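Local coordinates for protein glutamate--tRNA ligase (Methanothermobacter thermautotrophicus, PDB 3AII) that probably activates glutamate with ATP and transfers it to the acceptor end of tRNA, as a non-discriminating archaeal class I glutamyl-tRNA synthetase, at residues 116-121 with 367-372; 413-418 with 471-476. All coordinates share one frame; numbering follows the deposited sequence.

Contact 1 (116-121 with 367-372); sequences AAILNH and AIRKLM
Helix 111-126, which opens within the predicted HIGH region of the class I synthetase catalytic domain, is crossed by helix 365-375, the segment axes 9.5 Å apart at an angle of -71°. Ile118 carries the crossing. Its CG1 lies anti to the carbonyl carbon (chi1 -70°), and a nearly extended chi2 then takes CD1 into the corner formed by Ile368 CG2, Arg369 CA and Met372 CG. Ile118 CD1 is 3.7 Å from Ile368 CG2, the two side chains crossing at about a right angle. Ile118 CD1 also meets Met372 CG at 3.7 Å, where the methionine chain bends at chi2 and turns its sulfur end away. The second branch, Ile118 CG2, rests against the aliphatic part of arginine, 4.0 Å from Arg369 CG. The arginine bends at chi3 and brings its guanidinium to the edge of the His121 ring, with Arg369 NH2 3.1 Å from His121 CD2 and the planes 72° apart. That is a contact with a ring carbon; the charge is held by a salt bridge to Glu122 and a hydrogen bond from NH1 to Leu158 O. Beyond, Leu371 packs on helix 386-397, while Ala116 and Ala117 lean on Phe101 of strand 98-101.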
loop_
_atom_site.group_PDB
_atom_site.type_symbol
_atom_site.label_atom_id
_atom_site.label_comp_id
_atom_site.label_asym_id
_atom_site.label_seq_id
_atom_site.Cartn_x
_atom_site.Cartn_y
_atom_site.Cartn_z
ATOM N N ALA A 116 1.566 5.455 7.917
ATOM C CA ALA A 116 1.101 5.478 9.310
ATOM C C ALA A 116 1.642 4.287 10.090
ATOM O O ALA A 116 2.043 4.407 11.249
ATOM C CB ALA A 116 -0.424 5.494 9.372
ATOM N N ALA A 117 1.644 3.126 9.451
ATOM C CA ALA A 117 2.095 1.909 10.122
ATOM C C ALA A 117 3.575 1.996 10.467
ATOM O O ALA A 117 3.989 1.717 11.593
ATOM C CB ALA A 117 1.829 0.702 9.247
ATOM N N ILE A 118 4.369 2.402 9.484
ATOM C CA ILE A 118 5.811 2.517 9.678
ATOM C C ILE A 118 6.165 3.571 10.732
ATOM O O ILE A 118 6.957 3.313 11.631
ATOM C CB ILE A 118 6.516 2.821 8.347
ATOM C CG1 ILE A 118 6.455 1.592 7.434
ATOM C CG2 ILE A 118 7.974 3.227 8.590
ATOM C CD1 ILE A 118 6.581 1.912 5.983
ATOM N N LEU A 119 5.566 4.754 10.632
ATOM C CA LEU A 119 5.907 5.820 11.563
ATOM C C LEU A 119 5.551 5.432 12.995
ATOM O O LEU A 119 6.341 5.612 13.918
ATOM C CB LEU A 119 5.228 7.136 11.161
ATOM C CG LEU A 119 5.760 7.718 9.855
ATOM C CD1 LEU A 119 4.934 8.919 9.414
ATOM C CD2 LEU A 119 7.228 8.084 10.015
ATOM N N ASN A 120 4.362 4.875 13.183
ATOM C CA ASN A 120 3.957 4.484 14.519
ATOM C C ASN A 120 4.814 3.364 15.067
ATOM O O ASN A 120 5.169 3.351 16.251
ATOM C CB ASN A 120 2.477 4.115 14.538
ATOM C CG ASN A 120 1.598 5.333 14.585
ATOM O OD1 ASN A 120 1.441 5.951 15.636
ATOM N ND2 ASN A 120 1.034 5.704 13.446
ATOM N N HIS A 121 5.171 2.429 14.196
ATOM C CA HIS A 121 6.071 1.355 14.588
ATOM C C HIS A 121 7.461 1.899 14.945
ATOM O O HIS A 121 8.022 1.544 15.975
ATOM C CB HIS A 121 6.148 0.309 13.489
ATOM C CG HIS A 121 7.192 -0.735 13.721
ATOM N ND1 HIS A 121 7.193 -1.556 14.828
ATOM C CD2 HIS A 121 8.272 -1.091 12.985
ATOM C CE1 HIS A 121 8.229 -2.377 14.763
ATOM N NE2 HIS A 121 8.900 -2.113 13.654
ATOM N N ALA A 367 12.470 -0.798 1.195
ATOM C CA ALA A 367 12.433 0.415 0.375
ATOM C C ALA A 367 11.304 1.326 0.853
ATOM O O ALA A 367 11.467 2.545 0.953
ATOM C CB ALA A 367 12.242 0.070 -1.104
ATOM N N ILE A 368 10.157 0.722 1.148
ATOM C CA ILE A 368 9.012 1.466 1.663
ATOM C C ILE A 368 9.322 2.063 3.028
ATOM O O ILE A 368 9.030 3.239 3.289
ATOM C CB ILE A 368 7.773 0.561 1.769
ATOM C CG1 ILE A 368 7.406 0.012 0.393
ATOM C CG2 ILE A 368 6.604 1.331 2.360
ATOM C CD1 ILE A 368 7.248 1.071 -0.660
ATOM N N ARG A 369 9.918 1.256 3.899
ATOM C CA ARG A 369 10.261 1.734 5.231
ATOM C C ARG A 369 11.228 2.905 5.137
ATOM O O ARG A 369 11.046 3.915 5.810
ATOM C CB ARG A 369 10.850 0.621 6.103
ATOM C CG ARG A 369 11.173 1.086 7.523
ATOM C CD ARG A 369 11.638 -0.058 8.414
ATOM N NE ARG A 369 10.598 -1.057 8.647
ATOM C CZ ARG A 369 9.709 -1.010 9.638
ATOM N NH1 ARG A 369 8.814 -1.975 9.760
ATOM N NH2 ARG A 369 9.706 -0.002 10.507
ATOM N N LYS A 370 12.241 2.780 4.287
ATOM C CA LYS A 370 13.244 3.836 4.162
ATOM C C LYS A 370 12.630 5.140 3.662
ATOM O O LYS A 370 12.956 6.217 4.164
ATOM C CB LYS A 370 14.407 3.402 3.259
ATOM C CG LYS A 370 15.435 4.504 3.052
ATOM C CD LYS A 370 16.765 3.988 2.535
ATOM C CE LYS A 370 17.729 5.154 2.303
ATOM N NZ LYS A 370 19.120 4.711 2.005
ATOM N N LEU A 371 11.730 5.034 2.692
ATOM C CA LEU A 371 11.042 6.199 2.144
ATOM C C LEU A 371 10.285 6.926 3.247
ATOM O O LEU A 371 10.465 8.128 3.458
ATOM C CB LEU A 371 10.056 5.774 1.062
ATOM C CG LEU A 371 9.205 6.926 0.514
ATOM C CD1 LEU A 371 10.084 7.945 -0.197
ATOM C CD2 LEU A 371 8.119 6.413 -0.411
ATOM N N MET A 372 9.442 6.188 3.958
ATOM C CA MET A 372 8.612 6.803 4.992
ATOM C C MET A 372 9.417 7.403 6.133
ATOM O O MET A 372 9.034 8.433 6.691
ATOM C CB MET A 372 7.586 5.805 5.532
ATOM C CG MET A 372 6.655 5.271 4.452
ATOM S SD MET A 372 5.950 6.589 3.449
ATOM C CE MET A 372 4.760 5.677 2.473
#

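Contact 2 (413-418 with 471-476); sequences LEVVGL and GELRYH
Parallel strands 410-416 and 472-477 are joined by two backbone bonds at Val416: its N donates to Leu473 O (2.8 Å), and its O accepts from Tyr475 N (2.8 Å, nearly straight at 172°). At Glu414, two residues before Val416, a water accepts a hydrogen bond from Leu473 N and donates one to Glu414 O, linking the two backbones. Tyr475 CB packs against the turn, 3.4 Å from Val416 O and 4.1 Å from Val415 CG1. CG, anti to the backbone N (chi1 179°), lies 3.8 Å from Gly417 O, which CD2 also approaches; CD1 and CE1 on the other side meet Leu418 CD1, the leucine crossing the ring at about a right angle. An alanine here would lose the ring and with it the contact with Leu418 CD1, and would probably loosen the packing around the turn. Over the other face of the strands, Val416 CG1 sits above one face of the Arg474 guanidinium, 3.5 Å from Arg474 NH1. Val415 and Leu473 point together to the opposite, inner side, where Leu473 also touches Val446 and Val466. Val415 to Leu418 form a type II beta turn, with Gly417 at positive phi (88°). The pairing joins the two strands at the ends of the order across the mixed sheet, in keeping with the beta-barrel anticodon-binding domains of this family.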
loop_
_atom_site.group_PDB
_atom_site.type_symbol
_atom_site.label_atom_id
_atom_site.label_comp_id
_atom_site.label_asym_id
_atom_site.label_seq_id
_atom_site.Cartn_x
_atom_site.Cartn_y
_atom_site.Cartn_z
ATOM N N LEU A 413 17.416 -13.986 -35.920
ATOM C CA LEU A 413 18.325 -13.585 -36.983
ATOM C C LEU A 413 19.564 -14.470 -37.032
ATOM O O LEU A 413 20.169 -14.781 -36.001
ATOM C CB LEU A 413 18.755 -12.133 -36.792
ATOM C CG LEU A 413 17.655 -11.076 -36.888
ATOM C CD1 LEU A 413 18.101 -9.727 -36.318
ATOM C CD2 LEU A 413 17.248 -10.940 -38.352
ATOM N N GLU A 414 19.947 -14.871 -38.239
ATOM C CA GLU A 414 21.193 -15.595 -38.435
ATOM C C GLU A 414 22.341 -14.604 -38.438
ATOM O O GLU A 414 22.245 -13.552 -39.073
ATOM C CB GLU A 414 21.168 -16.321 -39.783
ATOM C CG GLU A 414 22.464 -16.993 -40.120
ATOM C CD GLU A 414 22.363 -17.821 -41.379
ATOM O OE1 GLU A 414 21.425 -17.578 -42.169
ATOM O OE2 GLU A 414 23.220 -18.710 -41.575
ATOM N N VAL A 415 23.427 -14.918 -37.732
ATOM C CA VAL A 415 24.620 -14.082 -37.838
ATOM C C VAL A 415 25.371 -14.537 -39.085
ATOM O O VAL A 415 26.162 -15.473 -39.039
ATOM C CB VAL A 415 25.516 -14.172 -36.579
ATOM C CG1 VAL A 415 26.745 -13.277 -36.724
ATOM C CG2 VAL A 415 24.703 -13.783 -35.337
ATOM N N VAL A 416 25.076 -13.898 -40.213
ATOM C CA VAL A 416 25.642 -14.317 -41.496
ATOM C C VAL A 416 27.139 -14.048 -41.544
ATOM O O VAL A 416 27.593 -12.945 -41.260
ATOM C CB VAL A 416 24.957 -13.581 -42.660
ATOM C CG1 VAL A 416 25.621 -13.925 -43.992
ATOM C CG2 VAL A 416 23.462 -13.912 -42.687
ATOM N N GLY A 417 27.919 -15.073 -41.866
ATOM C CA GLY A 417 29.359 -14.910 -41.948
ATOM C C GLY A 417 30.114 -15.122 -40.645
ATOM O O GLY A 417 31.320 -14.870 -40.584
ATOM N N LEU A 418 29.421 -15.576 -39.599
ATOM C CA LEU A 418 30.105 -15.919 -38.352
ATOM C C LEU A 418 31.180 -16.959 -38.669
ATOM O O LEU A 418 30.879 -18.020 -39.229
ATOM C CB LEU A 418 29.112 -16.483 -37.336
ATOM C CG LEU A 418 29.673 -16.848 -35.963
ATOM C CD1 LEU A 418 30.163 -15.598 -35.231
ATOM C CD2 LEU A 418 28.611 -17.578 -35.137
ATOM N N GLY A 471 17.406 -6.089 -43.312
ATOM C CA GLY A 471 16.777 -7.188 -42.605
ATOM C C GLY A 471 17.715 -8.361 -42.401
ATOM O O GLY A 471 17.292 -9.453 -42.026
ATOM N N GLU A 472 19.000 -8.140 -42.652
ATOM C CA GLU A 472 19.975 -9.207 -42.507
ATOM C C GLU A 472 21.035 -8.842 -41.483
ATOM O O GLU A 472 21.495 -7.712 -41.425
ATOM C CB GLU A 472 20.642 -9.492 -43.849
ATOM C CG GLU A 472 21.760 -10.499 -43.756
ATOM C CD GLU A 472 22.342 -10.832 -45.116
ATOM O OE1 GLU A 472 22.993 -9.950 -45.720
ATOM O OE2 GLU A 472 22.148 -11.972 -45.568
ATOM N N LEU A 473 21.419 -9.804 -40.664
ATOM C CA LEU A 473 22.427 -9.544 -39.653
ATOM C C LEU A 473 23.756 -10.128 -40.117
ATOM O O LEU A 473 23.856 -11.340 -40.290
ATOM C CB LEU A 473 21.971 -10.164 -38.326
ATOM C CG LEU A 473 22.641 -9.674 -37.048
ATOM C CD1 LEU A 473 22.293 -8.219 -36.782
ATOM C CD2 LEU A 473 22.242 -10.550 -35.868
ATOM N N ARG A 474 24.768 -9.283 -40.345
ATOM C CA ARG A 474 26.049 -9.761 -40.867
ATOM C C ARG A 474 27.217 -9.571 -39.903
ATOM O O ARG A 474 27.395 -8.501 -39.336
ATOM C CB ARG A 474 26.386 -9.092 -42.203
ATOM C CG ARG A 474 27.818 -9.337 -42.637
ATOM C CD ARG A 474 28.070 -8.898 -44.072
ATOM N NE ARG A 474 27.309 -9.683 -45.039
ATOM C CZ ARG A 474 27.616 -10.924 -45.403
ATOM N NH1 ARG A 474 26.869 -11.560 -46.297
ATOM N NH2 ARG A 474 28.662 -11.535 -44.860
ATOM N N TYR A 475 28.016 -10.625 -39.743
ATOM C CA TYR A 475 29.202 -10.605 -38.888
ATOM C C TYR A 475 30.191 -9.546 -39.348
ATOM O O TYR A 475 30.443 -9.409 -40.556
ATOM C CB TYR A 475 29.894 -11.968 -38.929
ATOM C CG TYR A 475 31.136 -12.024 -38.081
ATOM C CD1 TYR A 475 31.043 -12.242 -36.714
ATOM C CD2 TYR A 475 32.402 -11.853 -38.636
ATOM C CE1 TYR A 475 32.168 -12.292 -35.917
ATOM C CE2 TYR A 475 33.532 -11.897 -37.844
ATOM C CZ TYR A 475 33.410 -12.123 -36.488
ATOM O OH TYR A 475 34.535 -12.178 -35.697
ATOM N N HIS A 476 30.751 -8.798 -38.398
ATOM C CA HIS A 476 31.818 -7.847 -38.701
ATOM C C HIS A 476 33.147 -8.210 -38.036
ATOM O O HIS A 476 34.181 -8.294 -38.706
ATOM C CB HIS A 476 31.416 -6.411 -38.335
ATOM C CG HIS A 476 32.490 -5.405 -38.599
ATOM N ND1 HIS A 476 33.430 -5.060 -37.655
ATOM C CD2 HIS A 476 32.788 -4.681 -39.709
ATOM C CE1 HIS A 476 34.254 -4.158 -38.161
ATOM N NE2 HIS A 476 33.886 -3.910 -39.405
HETATM O O HOH W 1 20.385 -12.385 -40.730
#

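How the contacts relate
The two contacts belong to different parts of the synthetase, their centres about 53 Å apart and their nearest atoms about 37 Å apart, and they share no helix or strand. Contact 1 lies in the catalytic domain, close to the centre of the chain, and is a buried crossing of helices built on side chains, with apolar branches at its heart and an arginine at its edge. Contact 2 lies in the anticodon-binding domain near the far end of the elongated molecule. It is a surface contact: main-chain bonds and a bridging water join its strands, Val415 and Leu473 lie on the inner face, and Val416 with Arg474 on the outer.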